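Local atomic coordinates of beta-mannosidase (Trichoderma harzianum, PDB entry 4CVU), a protein that probably hydrolyses terminal beta-linked mannose residues from the non-reducing ends of mannosides, as a glycosylated fungal member of glycoside hydrolase family 2. Residues A[571-576]-A[592-597]; A[28-33]-A[214-219]; A[762-767]-A[795-800]. All blocks are in the same frame, centred on the assembly; numbering follows the deposited sequence.

Interaction 1: residues A[571-576]-A[592-597]; sequences DFYNYD and ANEFGF. With CD (cadmium ion), chain B.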
loop_
_atom_site.group_PDB
_atom_site.type_symbol
_atom_site.label_atom_id
_atom_site.label_comp_id
_atom_site.label_asym_id
_atom_site.label_seq_id
_atom_site.Cartn_x
_atom_site.Cartn_y
_atom_site.Cartn_z
ATOM N N ASP A 571 4.774 -29.438 25.072
ATOM C CA ASP A 571 4.809 -28.654 23.805
ATOM C C ASP A 571 4.758 -29.561 22.557
ATOM O O ASP A 571 5.038 -30.765 22.604
ATOM C CB ASP A 571 6.108 -27.892 23.709
ATOM C CG ASP A 571 7.295 -28.811 23.607
ATOM O OD1 ASP A 571 7.548 -29.564 24.547
ATOM O OD2 ASP A 571 8.000 -28.793 22.577
ATOM N N PHE A 572 4.424 -29.009 21.412
ATOM C CA PHE A 572 4.580 -29.800 20.210
ATOM C C PHE A 572 4.781 -28.905 19.037
ATOM O O PHE A 572 3.864 -28.213 18.589
ATOM C CB PHE A 572 3.416 -30.794 19.956
ATOM C CG PHE A 572 3.795 -31.911 19.032
ATOM C CD1 PHE A 572 4.852 -32.756 19.354
ATOM C CD2 PHE A 572 3.168 -32.076 17.826
ATOM C CE1 PHE A 572 5.238 -33.769 18.502
ATOM C CE2 PHE A 572 3.552 -33.089 16.953
ATOM C CZ PHE A 572 4.586 -33.948 17.301
ATOM N N TYR A 573 6.019 -28.905 18.558
ATOM C CA TYR A 573 6.348 -28.129 17.392
ATOM C C TYR A 573 7.150 -28.977 16.433
ATOM O O TYR A 573 8.201 -28.561 15.957
ATOM C CB TYR A 573 7.133 -26.899 17.806
ATOM C CG TYR A 573 6.368 -25.902 18.635
ATOM C CD1 TYR A 573 5.436 -25.047 18.052
ATOM C CD2 TYR A 573 6.633 -25.763 19.995
ATOM C CE1 TYR A 573 4.782 -24.094 18.803
ATOM C CE2 TYR A 573 5.975 -24.827 20.755
ATOM C CZ TYR A 573 5.050 -23.994 20.153
ATOM O OH TYR A 573 4.427 -23.067 20.950
ATOM N N ASN A 574 6.665 -30.162 16.129
ATOM C CA ASN A 574 7.298 -30.967 15.105
ATOM C C ASN A 574 6.912 -30.433 13.712
ATOM O O ASN A 574 5.746 -30.434 13.342
ATOM C CB ASN A 574 6.899 -32.428 15.309
ATOM C CG ASN A 574 7.702 -33.374 14.463
ATOM O OD1 ASN A 574 8.087 -33.055 13.338
ATOM N ND2 ASN A 574 7.947 -34.576 15.005
ATOM N N TYR A 575 7.908 -29.962 12.954
ATOM C CA TYR A 575 7.691 -29.294 11.661
ATOM C C TYR A 575 7.945 -30.248 10.471
ATOM O O TYR A 575 7.930 -29.857 9.289
ATOM C CB TYR A 575 8.545 -28.027 11.577
ATOM C CG TYR A 575 8.145 -26.943 12.576
ATOM C CD1 TYR A 575 6.945 -26.264 12.433
ATOM C CD2 TYR A 575 8.962 -26.599 13.643
ATOM C CE1 TYR A 575 6.545 -25.294 13.327
ATOM C CE2 TYR A 575 8.577 -25.623 14.551
ATOM C CZ TYR A 575 7.355 -24.960 14.386
ATOM O OH TYR A 575 6.923 -23.987 15.258
ATOM N N ASP A 576 8.129 -31.521 10.791
ATOM C CA ASP A 576 8.224 -32.558 9.801
ATOM C C ASP A 576 6.821 -32.937 9.333
ATOM O O ASP A 576 6.118 -33.678 10.024
ATOM C CB ASP A 576 8.929 -33.778 10.414
ATOM C CG ASP A 576 9.028 -34.957 9.460
ATOM O OD1 ASP A 576 8.585 -34.877 8.299
ATOM O OD2 ASP A 576 9.561 -36.006 9.909
ATOM N N ALA A 592 -1.527 -29.663 27.672
ATOM C CA ALA A 592 -0.784 -29.230 26.515
ATOM C C ALA A 592 -0.892 -27.716 26.508
ATOM O O ALA A 592 -1.961 -27.198 26.249
ATOM C CB ALA A 592 -1.405 -29.820 25.260
ATOM N N ASN A 593 0.184 -27.029 26.878
ATOM C CA ASN A 593 0.154 -25.578 27.044
ATOM C C ASN A 593 0.593 -24.785 25.824
ATOM O O ASN A 593 0.404 -23.554 25.781
ATOM C CB ASN A 593 0.970 -25.172 28.280
ATOM C CG ASN A 593 2.456 -25.125 28.032
ATOM O OD1 ASN A 593 3.006 -25.979 27.378
ATOM N ND2 ASN A 593 3.128 -24.129 28.613
ATOM N N GLU A 594 1.190 -25.506 24.865
ATOM C CA GLU A 594 1.750 -24.962 23.603
ATOM C C GLU A 594 1.801 -25.997 22.501
ATOM O O GLU A 594 2.372 -27.090 22.673
ATOM C CB GLU A 594 3.210 -24.515 23.772
ATOM C CG GLU A 594 3.467 -23.323 24.627
ATOM C CD GLU A 594 4.858 -22.715 24.450
ATOM O OE1 GLU A 594 5.407 -22.773 23.336
ATOM O OE2 GLU A 594 5.392 -22.068 25.414
ATOM N N PHE A 595 1.271 -25.633 21.342
ATOM C CA PHE A 595 1.438 -26.455 20.127
ATOM C C PHE A 595 0.986 -25.707 18.896
ATOM O O PHE A 595 0.032 -24.911 18.951
ATOM C CB PHE A 595 0.707 -27.797 20.238
ATOM C CG PHE A 595 -0.763 -27.670 20.543
ATOM C CD1 PHE A 595 -1.212 -27.494 21.864
ATOM C CD2 PHE A 595 -1.706 -27.754 19.525
ATOM C CE1 PHE A 595 -2.572 -27.390 22.139
ATOM C CE2 PHE A 595 -3.068 -27.642 19.796
ATOM C CZ PHE A 595 -3.497 -27.480 21.101
ATOM N N GLY A 596 1.692 -25.920 17.787
ATOM C CA GLY A 596 1.300 -25.257 16.518
ATOM C C GLY A 596 2.192 -25.423 15.309
ATOM O O GLY A 596 3.170 -26.192 15.322
ATOM N N PHE A 597 1.769 -24.757 14.229
ATOM C CA PHE A 597 2.399 -24.735 12.905
ATOM C C PHE A 597 1.991 -23.345 12.361
ATOM O O PHE A 597 0.888 -22.942 12.669
ATOM C CB PHE A 597 1.774 -25.786 12.036
ATOM C CG PHE A 597 2.635 -26.240 10.887
ATOM C CD1 PHE A 597 2.600 -25.624 9.685
ATOM C CD2 PHE A 597 3.506 -27.332 11.058
ATOM C CE1 PHE A 597 3.398 -26.039 8.635
ATOM C CE2 PHE A 597 4.278 -27.766 10.037
ATOM C CZ PHE A 597 4.246 -27.145 8.817
HETATM CD CD CD B . 8.744 -31.384 24.425
HETATM O O HOH W 1 3.935 -28.600 14.812
HETATM O O HOH W 2 10.005 -33.637 24.319
HETATM O O HOH W 3 6.726 -32.396 26.043
#

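Interaction 2: residues A[28-33]-A[214-219]; sequences ASIHDL and PGRIVQ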
loop_
_atom_site.group_PDB
_atom_site.type_symbol
_atom_site.label_atom_id
_atom_site.label_comp_id
_atom_site.label_asym_id
_atom_site.label_seq_id
_atom_site.Cartn_x
_atom_site.Cartn_y
_atom_site.Cartn_z
ATOM N N ALA A 28 -7.224 15.767 48.029
ATOM C CA ALA A 28 -6.053 15.600 47.177
ATOM C C ALA A 28 -6.315 16.290 45.844
ATOM O O ALA A 28 -7.352 16.086 45.240
ATOM C CB ALA A 28 -5.746 14.120 46.966
ATOM N N SER A 29 -5.374 17.115 45.404
ATOM C CA SER A 29 -5.483 17.827 44.130
ATOM C C SER A 29 -4.686 17.063 43.052
ATOM O O SER A 29 -3.479 16.842 43.200
ATOM C CB SER A 29 -4.976 19.264 44.284
ATOM O OG SER A 29 -4.900 19.928 43.049
ATOM N N ILE A 30 -5.372 16.653 41.991
ATOM C CA ILE A 30 -4.764 15.835 40.935
ATOM C C ILE A 30 -4.845 16.478 39.553
ATOM O O ILE A 30 -5.935 16.760 39.068
ATOM C CB ILE A 30 -5.443 14.458 40.852
ATOM C CG1 ILE A 30 -5.277 13.709 42.183
ATOM C CG2 ILE A 30 -4.885 13.649 39.688
ATOM C CD1 ILE A 30 -6.470 12.838 42.530
ATOM N N HIS A 31 -3.680 16.668 38.930
ATOM C CA HIS A 31 -3.558 17.003 37.504
ATOM C C HIS A 31 -3.201 15.746 36.667
ATOM O O HIS A 31 -2.091 15.211 36.776
ATOM C CB HIS A 31 -2.472 18.062 37.314
ATOM C CG HIS A 31 -2.853 19.422 37.810
ATOM N ND1 HIS A 31 -2.952 19.723 39.150
ATOM C CD2 HIS A 31 -3.128 20.575 37.144
ATOM C CE1 HIS A 31 -3.286 20.996 39.293
ATOM N NE2 HIS A 31 -3.405 21.535 38.093
ATOM N N ASP A 32 -4.138 15.289 35.843
ATOM C CA ASP A 32 -3.906 14.174 34.938
ATOM C C ASP A 32 -2.942 14.649 33.866
ATOM O O ASP A 32 -3.187 15.646 33.203
ATOM C CB ASP A 32 -5.228 13.683 34.325
ATOM C CG ASP A 32 -5.070 12.388 33.477
ATOM O OD1 ASP A 32 -3.971 12.024 33.047
ATOM O OD2 ASP A 32 -6.059 11.725 33.186
ATOM N N LEU A 33 -1.823 13.948 33.704
ATOM C CA LEU A 33 -0.837 14.316 32.678
ATOM C C LEU A 33 -1.364 14.228 31.235
ATOM O O LEU A 33 -0.793 14.842 30.334
ATOM C CB LEU A 33 0.447 13.507 32.851
ATOM C CG LEU A 33 1.260 13.891 34.098
ATOM C CD1 LEU A 33 2.551 13.103 34.142
ATOM C CD2 LEU A 33 1.596 15.387 34.179
ATOM N N PRO A 214 -0.824 5.531 32.131
ATOM C CA PRO A 214 -1.184 6.844 32.691
ATOM C C PRO A 214 -0.322 7.371 33.810
ATOM O O PRO A 214 0.436 6.663 34.433
ATOM C CB PRO A 214 -2.578 6.612 33.271
ATOM C CG PRO A 214 -3.160 5.576 32.422
ATOM C CD PRO A 214 -2.024 4.622 32.269
ATOM N N GLY A 215 -0.427 8.660 34.023
ATOM C CA GLY A 215 0.379 9.335 35.015
ATOM C C GLY A 215 -0.270 10.623 35.452
ATOM O O GLY A 215 -1.134 11.156 34.768
ATOM N N ARG A 216 0.138 11.129 36.600
ATOM C CA ARG A 216 -0.443 12.363 37.096
ATOM C C ARG A 216 0.399 13.040 38.151
ATOM O O ARG A 216 1.356 12.483 38.624
ATOM C CB ARG A 216 -1.880 12.144 37.553
ATOM C CG ARG A 216 -2.099 11.621 38.940
ATOM C CD ARG A 216 -1.809 10.157 39.170
ATOM N NE ARG A 216 -2.487 9.242 38.273
ATOM C CZ ARG A 216 -2.138 7.977 38.143
ATOM N NH1 ARG A 216 -1.160 7.491 38.851
ATOM N NH2 ARG A 216 -2.717 7.210 37.259
ATOM N N ILE A 217 0.032 14.273 38.469
ATOM C CA ILE A 217 0.639 15.003 39.573
ATOM C C ILE A 217 -0.335 15.065 40.732
ATOM O O ILE A 217 -1.504 15.357 40.536
ATOM C CB ILE A 217 1.023 16.433 39.207
ATOM C CG1 ILE A 217 1.902 16.451 37.968
ATOM C CG2 ILE A 217 1.824 17.044 40.324
ATOM C CD1 ILE A 217 2.128 17.829 37.380
ATOM N N VAL A 218 0.145 14.725 41.929
ATOM C CA VAL A 218 -0.701 14.711 43.119
ATOM C C VAL A 218 -0.174 15.738 44.127
ATOM O O VAL A 218 0.983 15.649 44.536
ATOM C CB VAL A 218 -0.712 13.331 43.785
ATOM C CG1 VAL A 218 -1.708 13.292 44.944
ATOM C CG2 VAL A 218 -1.041 12.249 42.779
ATOM N N GLN A 219 -1.019 16.717 44.484
ATOM C CA GLN A 219 -0.729 17.663 45.565
ATOM C C GLN A 219 -1.526 17.336 46.836
ATOM O O GLN A 219 -2.757 17.371 46.850
ATOM C CB GLN A 219 -0.946 19.111 45.134
ATOM C CG GLN A 219 0.349 19.741 44.659
ATOM C CD GLN A 219 0.236 21.219 44.360
ATOM O OE1 GLN A 219 -0.844 21.740 44.082
ATOM N NE2 GLN A 219 1.370 21.906 44.421
HETATM O O HOH W 4 -2.557 9.844 32.152
#

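Interaction 3: residues A[762-767]-A[795-800]; sequences WEPVAG and VGAINT. With NAG (2-acetamido-2-deoxy-beta-D-glucopyranose), chain K.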
loop_
_atom_site.group_PDB
_atom_site.type_symbol
_atom_site.label_atom_id
_atom_site.label_comp_id
_atom_site.label_asym_id
_atom_site.label_seq_id
_atom_site.Cartn_x
_atom_site.Cartn_y
_atom_site.Cartn_z
ATOM N N TRP A 762 -19.286 -32.179 33.864
ATOM C CA TRP A 762 -18.960 -32.716 35.204
ATOM C C TRP A 762 -19.937 -33.808 35.671
ATOM O O TRP A 762 -19.998 -34.132 36.847
ATOM C CB TRP A 762 -18.875 -31.595 36.253
ATOM C CG TRP A 762 -17.848 -30.488 35.944
ATOM C CD1 TRP A 762 -16.927 -30.466 34.919
ATOM C CD2 TRP A 762 -17.635 -29.294 36.693
ATOM N NE1 TRP A 762 -16.184 -29.334 34.989
ATOM C CE2 TRP A 762 -16.608 -28.580 36.052
ATOM C CE3 TRP A 762 -18.231 -28.739 37.838
ATOM C CZ2 TRP A 762 -16.158 -27.333 36.519
ATOM C CZ3 TRP A 762 -17.787 -27.509 38.295
ATOM C CH2 TRP A 762 -16.760 -26.821 37.638
ATOM N N GLU A 763 -20.685 -34.361 34.739
ATOM C CA GLU A 763 -21.598 -35.480 34.997
ATOM C C GLU A 763 -21.667 -36.347 33.728
ATOM O O GLU A 763 -21.438 -35.843 32.625
ATOM C CB GLU A 763 -22.991 -34.968 35.347
ATOM C CG GLU A 763 -23.689 -34.270 34.189
ATOM C CD GLU A 763 -24.926 -33.502 34.599
ATOM O OE1 GLU A 763 -24.964 -32.952 35.731
ATOM O OE2 GLU A 763 -25.862 -33.436 33.770
ATOM N N PRO A 764 -21.953 -37.647 33.885
ATOM C CA PRO A 764 -22.188 -38.479 32.709
ATOM C C PRO A 764 -23.267 -37.910 31.782
ATOM O O PRO A 764 -24.169 -37.217 32.236
ATOM C CB PRO A 764 -22.617 -39.837 33.303
ATOM C CG PRO A 764 -22.724 -39.643 34.784
ATOM C CD PRO A 764 -21.906 -38.446 35.121
ATOM N N VAL A 765 -23.123 -38.168 30.483
ATOM C CA VAL A 765 -24.170 -37.893 29.499
ATOM C C VAL A 765 -24.319 -39.061 28.541
ATOM O O VAL A 765 -23.384 -39.832 28.335
ATOM C CB VAL A 765 -23.902 -36.620 28.670
ATOM C CG1 VAL A 765 -23.862 -35.420 29.581
ATOM C CG2 VAL A 765 -22.598 -36.708 27.886
ATOM N N ALA A 766 -25.512 -39.171 27.969
ATOM C CA ALA A 766 -25.818 -40.154 26.945
ATOM C C ALA A 766 -26.238 -39.423 25.678
ATOM O O ALA A 766 -26.664 -38.275 25.723
ATOM C CB ALA A 766 -26.939 -41.071 27.417
ATOM N N GLY A 767 -26.117 -40.099 24.552
ATOM C CA GLY A 767 -26.544 -39.528 23.281
ATOM C C GLY A 767 -26.329 -40.483 22.136
ATOM O O GLY A 767 -26.194 -41.686 22.336
ATOM N N VAL A 795 -20.983 -41.600 28.195
ATOM C CA VAL A 795 -19.647 -41.100 28.490
ATOM C C VAL A 795 -19.603 -40.492 29.880
ATOM O O VAL A 795 -20.492 -39.721 30.257
ATOM C CB VAL A 795 -19.182 -40.096 27.407
ATOM C CG1 VAL A 795 -19.985 -38.790 27.462
ATOM C CG2 VAL A 795 -17.692 -39.826 27.545
ATOM N N GLY A 796 -18.571 -40.849 30.638
ATOM C CA GLY A 796 -18.381 -40.349 31.990
ATOM C C GLY A 796 -18.076 -38.857 32.063
ATOM O O GLY A 796 -17.763 -38.196 31.048
ATOM N N ALA A 797 -18.183 -38.312 33.257
ATOM C CA ALA A 797 -17.790 -36.943 33.497
ATOM C C ALA A 797 -16.298 -36.733 33.141
ATOM O O ALA A 797 -15.436 -37.557 33.482
ATOM C CB ALA A 797 -18.034 -36.584 34.956
ATOM N N ILE A 798 -16.013 -35.619 32.472
ATOM C CA ILE A 798 -14.655 -35.293 31.997
ATOM C C ILE A 798 -13.919 -36.555 31.522
ATOM O O ILE A 798 -12.911 -36.942 32.083
ATOM C CB ILE A 798 -13.821 -34.516 33.059
ATOM C CG1 ILE A 798 -14.584 -33.274 33.551
ATOM C CG2 ILE A 798 -12.499 -34.053 32.440
ATOM C CD1 ILE A 798 -13.932 -32.560 34.695
ATOM N N ASN A 799 -14.427 -37.174 30.470
ATOM C CA ASN A 799 -13.996 -38.510 30.096
ATOM C C ASN A 799 -14.240 -38.773 28.600
ATOM O O ASN A 799 -14.688 -37.898 27.877
ATOM C CB ASN A 799 -14.741 -39.529 30.967
ATOM C CG ASN A 799 -13.974 -40.826 31.196
ATOM O OD1 ASN A 799 -13.133 -41.241 30.402
ATOM N ND2 ASN A 799 -14.292 -41.488 32.308
ATOM N N THR A 800 -13.919 -39.977 28.145
ATOM C CA THR A 800 -14.035 -40.343 26.738
ATOM C C THR A 800 -14.572 -41.774 26.644
ATOM O O THR A 800 -14.503 -42.509 27.622
ATOM C CB THR A 800 -12.671 -40.216 26.044
ATOM O OG1 THR A 800 -12.854 -40.156 24.630
ATOM C CG2 THR A 800 -11.745 -41.389 26.421
HETATM C C1 NAG K . -13.717 -42.778 32.687
HETATM C C2 NAG K . -13.300 -42.914 34.160
HETATM C C3 NAG K . -13.035 -44.360 34.624
HETATM C C4 NAG K . -14.135 -45.303 34.169
HETATM C C5 NAG K . -14.349 -45.092 32.675
HETATM C C6 NAG K . -15.472 -45.968 32.147
HETATM C C7 NAG K . -12.141 -40.993 35.118
HETATM C C8 NAG K . -10.801 -40.375 35.401
HETATM N N2 NAG K . -12.103 -42.158 34.485
HETATM O O3 NAG K . -12.873 -44.392 36.038
HETATM O O4 NAG K . -13.765 -46.643 34.455
HETATM O O5 NAG K . -14.714 -43.753 32.405
HETATM O O6 NAG K . -15.158 -46.247 30.804
HETATM O O7 NAG K . -13.193 -40.428 35.450
HETATM O O HOH W 5 -19.785 -36.423 30.360
#

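Interaction 1: residues A[571-576]-A[592-597]
Residues Phe572 and Phe595 lie beside each other as 571-575 and 594-597 run in nearly the same direction, 11° apart, and the backbone join is sparse: Gly596 N donates to Phe572 O at 3.3 Å, while the bond from Phe572 N to Glu594 O is weak. The two phenylalanines meet through their CB atoms, 4.0 Å apart, and their rings spread away from the contact toward helix 664-692. Tyr573 makes the main polar link. Its CG stands anti to the carbonyl carbon (chi1 -66°), and its ring passes alongside Gly596, with CD1 3.7 Å from Gly596 O. At the far end Tyr573 OH donates to Glu594 OE1 over 2.6 Å, on the anti side and somewhat out of the carboxylate plane. Farther on, the rings of Tyr575 and Phe597 meet obliquely, CD1 of Tyr575 lying 3.9 Å from CD2 of Phe597. A water beside them reaches both Asn574 O and Gly596 O. At the other end Asp571 turns outward and binds a cadmium ion through OD1 at 2.2 Å. Strand 592-595 also bonds to 702-705, part of the barrel of the catalytic domain. The carboxylate of Glu489 lies close to that of Glu594. Glu594 is held at both oxygens, OE1 by the short phenol bond and OE2 by a salt bridge to Arg420, which together restrict its rotation.

Interaction 2: residues A[28-33]-A[214-219]
Ile30 and Arg216 run alongside each other in the same direction, CG2 of Ile30 packing 3.5 Å from CG of Arg216. The arginine's CG sits between its backbone N and carbonyl carbon (chi1 84°), which brings it beside the isoleucine, while its CB presses against His31 O at 3.2 Å. On the other face of the pair, Ser29 and Gln219 touch through their CB atoms, and His31 stands next to Ile217 with its imidazole leading away. Leu33 crosses Ile217 at about a right angle, CD2 to CG1 3.9 Å. Between the two faces runs a regular antiparallel ladder: Ser29 with Gln219 and His31 with Ile217 are hydrogen-bonded pairs, the Gln219 N to Ser29 O bond being the shortest at 2.8 Å and almost straight at 175°. A further bond runs from Leu33 N to Gly215 O. Strand 29-32 is an edge strand of a four-stranded antiparallel sheet in the galactose-binding-like domain, with 215-221 between it and strand 103-109. Beside the Leu33 bond, a water donates to Asp32 OD1 at 2.7 Å and accepts from Gly215 N at 3.1 Å. Asp32 OD1 also takes the N-H of Ala34. Farther out, Arg216 bends back to a salt bridge with Asp110, and Gln219 NE2 is held by Ser98 O and Thr105 OG1, while Ile217 rests on Thr105 and Leu107 of strand 103-109.

Interaction 3: residues A[762-767]-A[795-800]
Val765 and Val795 form the tight end of this contact. Their N-H and C=O groups pair reciprocally, Val765 N to Val795 O at 3.1 Å and Val795 N to Val765 O at 3.0 Å. On one face of this bridge the two side chains lie side by side. Each turns a methyl into the position between backbone N and carbonyl carbon (chi1 69° places CG1 of Val795 there), and CG2 of Val765 comes within 3.4 Å of CG1 of Val795, closer than usual for two carbons. Packing is close again at the other end, where Ala797 CB lies 3.4 Å from Trp762 C. There CD1 of Ile798 packs 3.7 Å from CD1 of the Trp762 indole, whose ring stacks on His380. Between the valine bridge and Ala797 the contact is looser: a water, 2.9 Å from Glu763 O and 2.8 Å from Gly796 O, joins the two carbonyls, and Pro764 is exposed. Next along from Ile798, Asn799 ND2 carries an N-linked N-acetylglucosamine. Each segment holds part of a link between two sheets, 752-759 leading to 765-774 and 790-795 to 799-807, as in the beta-sandwich of the mannosidase Ig/CBM-like domain.

The three contacts follow one another along the chain and touch nowhere. The centre of interaction 1 lies about 16 Å from that of the chain, nearer than the others, whereas interaction 2 and interaction 3 lie on opposite sides of the chain's centre, their own centres 56 Å apart, in separate beta domains. Chemistry follows place. In the catalytic domain, aromatic rings and a carboxylate held at both oxygens accompany a sparse parallel backbone pairing. At the sheet edge of 28-33 with 214-219, regular antiparallel bonds dominate. In 762-767 with 795-800, a single bridge and apolar side chains, from alanine to tryptophan, join two inter-sheet links, with a glycan close by. Interactions 2 and 3 each combine buried and exposed residues; interaction 1 has no exposed residue among those that touch.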